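Local coordinates for flower-specific gamma-thionin-like protein/acidic protein (Solanum lycopersicum, PDB 4UJ0), which probably acts as a plant defence peptide that binds phosphatidylinositol 4,5-bisphosphate as a dimeric cationic grip and lyses cell membranes, at residues A[22-25]-A[26-30]. Numbering follows the deposited sequence.
Sequences CRKY and CIKEK
Cys22 and Cys26, one turn apart on helix 19-28, show how a cysteine-stabilised αβ fold ties its helix to its sheet: the i, i+4 spacing sets two sulfurs on the same helix face, SG of Cys22 lying 3.8 Å from SG of Cys26. They are not bonded to each other; each forms a disulfide with strand 43-48, to Cys43 and Cys45 respectively. With SG of Cys26 placed beside its own backbone N (chi1 -70°), that sulfur also comes to 3.3 Å from the Cys22 O, the same oxygen that accepts the Cys26 N-H at 2.9 Å. The helical ladder continues from Ile27 N to Arg23 O and from Lys28 N to Lys24 O. Away from the disulfides, Ile27 runs alongside Arg23, its CD1 3.9 Å from the Arg23 CG. Lys24 and Lys28 likewise run side by side, bringing NZ of Lys24 within 4.0 Å of NZ of Lys28, a proximity of like charges that probably raises the local positive potential. Two bends, at chi3 and chi4, fold the Lys24 chain back so that its NZ also sits over one face of the Tyr25 ring, offset toward the rim; Phe12 meets that ring edge-to-face. The last turn closes in a Schellman motif, with Lys30 at positive phi as C-prime, Lys30 N bonded to Ile27 O and Phe31 N to Cys26 O. Within this motif Glu29 bonds through OE2 to the Ser9 and Thr11 hydroxyls and through OE1 to Gln10 N, while Glu29 CG packs 3.5 Å from the Tyr25 O, the oxygen that accepts the Glu29 N-H.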
ATOM      1  N   CYS A  22       4.975   3.713   1.424  1.00 21.35           N
ATOM      2  CA  CYS A  22       4.106   2.705   0.824  1.00 18.56           C
ATOM      3  C   CYS A  22       3.150   3.368  -0.191  1.00 17.75           C
ATOM      4  O   CYS A  22       2.959   2.886  -1.312  1.00 17.06           O
ATOM      5  CB  CYS A  22       3.306   2.012   1.937  1.00 26.86           C
ATOM      6  SG  CYS A  22       2.003   0.876   1.387  1.00 18.82           S
ATOM      7  N   ARG A  23       2.522   4.453   0.223  1.00 20.05           N
ATOM      8  CA  ARG A  23       1.579   5.156  -0.635  1.00 20.03           C
ATOM      9  C   ARG A  23       2.236   5.492  -1.986  1.00 24.05           C
ATOM     10  O   ARG A  23       1.616   5.325  -3.048  1.00 21.21           O
ATOM     11  CB  ARG A  23       1.093   6.423   0.065  1.00 26.48           C
ATOM     12  CG  ARG A  23       0.030   7.210  -0.678  1.00 27.39           C
ATOM     13  CD  ARG A  23      -0.315   8.484   0.066  1.00 38.69           C
ATOM     14  NE  ARG A  23      -0.449   8.248   1.505  1.00 48.74           N
ATOM     15  CZ  ARG A  23       0.128   8.980   2.462  1.00 55.58           C
ATOM     16  NH1 ARG A  23       0.896  10.028   2.166  1.00 60.49           N
ATOM     17  NH2 ARG A  23      -0.068   8.666   3.739  1.00 53.15           N
ATOM     18  N   LYS A  24       3.490   5.950  -1.950  1.00 22.66           N
ATOM     19  CA  LYS A  24       4.175   6.371  -3.164  1.00 25.75           C
ATOM     20  C   LYS A  24       4.352   5.197  -4.117  1.00 24.56           C
ATOM     21  O   LYS A  24       4.054   5.304  -5.303  1.00 24.66           O
ATOM     22  CB  LYS A  24       5.549   6.967  -2.836  1.00 35.50           C
ATOM     23  CG  LYS A  24       6.231   7.593  -4.046  1.00 44.75           C
ATOM     24  CD  LYS A  24       7.650   8.074  -3.738  1.00 52.76           C
ATOM     25  CE  LYS A  24       8.548   6.922  -3.315  1.00 57.70           C
ATOM     26  NZ  LYS A  24       8.560   5.795  -4.302  1.00 64.19           N
ATOM     27  N   TYR A  25       4.837   4.079  -3.590  1.00 17.18           N
ATOM     28  CA  TYR A  25       4.975   2.862  -4.391  1.00 17.99           C
ATOM     29  C   TYR A  25       3.615   2.425  -4.947  1.00 15.63           C
ATOM     30  O   TYR A  25       3.494   2.071  -6.124  1.00 18.99           O
ATOM     31  CB  TYR A  25       5.597   1.721  -3.567  1.00 17.64           C
ATOM     32  CG  TYR A  25       7.101   1.816  -3.382  1.00 19.32           C
ATOM     33  CD1 TYR A  25       7.647   2.505  -2.301  1.00 21.03           C
ATOM     34  CD2 TYR A  25       7.965   1.224  -4.279  1.00 20.28           C
ATOM     35  CE1 TYR A  25       8.996   2.601  -2.134  1.00 23.33           C
ATOM     36  CE2 TYR A  25       9.326   1.294  -4.109  1.00 22.28           C
ATOM     37  CZ  TYR A  25       9.840   1.989  -3.032  1.00 23.20           C
ATOM     38  OH  TYR A  25      11.187   2.095  -2.856  1.00 26.84           O
ATOM     39  N   CYS A  26       2.587   2.461  -4.110  1.00 14.94           N
ATOM     40  CA  CYS A  26       1.278   1.980  -4.534  1.00 16.47           C
ATOM     41  C   CYS A  26       0.675   2.808  -5.655  1.00 16.34           C
ATOM     42  O   CYS A  26       0.080   2.273  -6.603  1.00 18.13           O
ATOM     43  CB  CYS A  26       0.330   1.902  -3.342  1.00 12.58           C
ATOM     44  SG  CYS A  26       0.781   0.615  -2.228  1.00 16.18           S
ATOM     45  N   ILE A  27       0.864   4.123  -5.601  1.00 19.92           N
ATOM     46  CA  ILE A  27       0.339   4.968  -6.659  1.00 19.73           C
ATOM     47  C   ILE A  27       1.030   4.667  -7.984  1.00 22.69           C
ATOM     48  O   ILE A  27       0.384   4.698  -9.052  1.00 23.77           O
ATOM     49  CB  ILE A  27       0.445   6.448  -6.264  1.00 21.28           C
ATOM     50  CG1 ILE A  27      -0.579   6.712  -5.161  1.00 20.83           C
ATOM     51  CG2 ILE A  27       0.198   7.379  -7.469  1.00 24.49           C
ATOM     52  CD1 ILE A  27      -0.378   8.031  -4.423  1.00 28.58           C
ATOM     53  N   LYS A  28       2.319   4.329  -7.923  1.00 17.43           N
ATOM     54  CA  LYS A  28       3.059   3.982  -9.129  1.00 22.28           C
ATOM     55  C   LYS A  28       2.546   2.652  -9.689  1.00 24.49           C
ATOM     56  O   LYS A  28       2.649   2.393 -10.889  1.00 29.20           O
ATOM     57  CB  LYS A  28       4.566   3.914  -8.859  1.00 29.52           C
ATOM     58  CG  LYS A  28       5.191   5.252  -8.516  1.00 38.20           C
ATOM     59  CD  LYS A  28       6.719   5.157  -8.451  1.00 44.59           C
ATOM     60  CE  LYS A  28       7.347   6.534  -8.271  1.00 50.20           C
ATOM     61  NZ  LYS A  28       8.842   6.456  -8.211  1.00 57.91           N
ATOM     62  N   GLU A  29       2.007   1.819  -8.808  1.00 24.56           N
ATOM     63  CA  GLU A  29       1.362   0.552  -9.177  1.00 23.27           C
ATOM     64  C   GLU A  29      -0.094   0.736  -9.644  1.00 22.21           C
ATOM     65  O   GLU A  29      -0.816  -0.240  -9.825  1.00 21.60           O
ATOM     66  CB  GLU A  29       1.407  -0.431  -7.996  1.00 19.11           C
ATOM     67  CG  GLU A  29       2.799  -1.000  -7.707  1.00 23.01           C
ATOM     68  CD  GLU A  29       2.840  -1.947  -6.512  1.00 23.61           C
ATOM     69  OE1 GLU A  29       2.096  -2.965  -6.486  1.00 18.21           O
ATOM     70  OE2 GLU A  29       3.638  -1.676  -5.588  1.00 22.05           O
ATOM     71  N   LYS A  30      -0.522   1.983  -9.826  1.00 22.25           N
ATOM     72  CA  LYS A  30      -1.870   2.306 -10.330  1.00 23.20           C
ATOM     73  C   LYS A  30      -2.988   2.082  -9.295  1.00 20.26           C
ATOM     74  O   LYS A  30      -4.151   1.887  -9.649  1.00 22.61           O
ATOM     75  CB  LYS A  30      -2.191   1.528 -11.620  1.00 29.62           C
ATOM     76  CG  LYS A  30      -1.170   1.691 -12.735  1.00 39.92           C
ATOM     77  CD  LYS A  30      -0.950   3.157 -13.067  1.00 49.59           C
ATOM     78  CE  LYS A  30      -0.257   3.326 -14.414  1.00 61.01           C
ATOM     79  NZ  LYS A  30      -1.188   3.086 -15.563  1.00 65.80           N
TER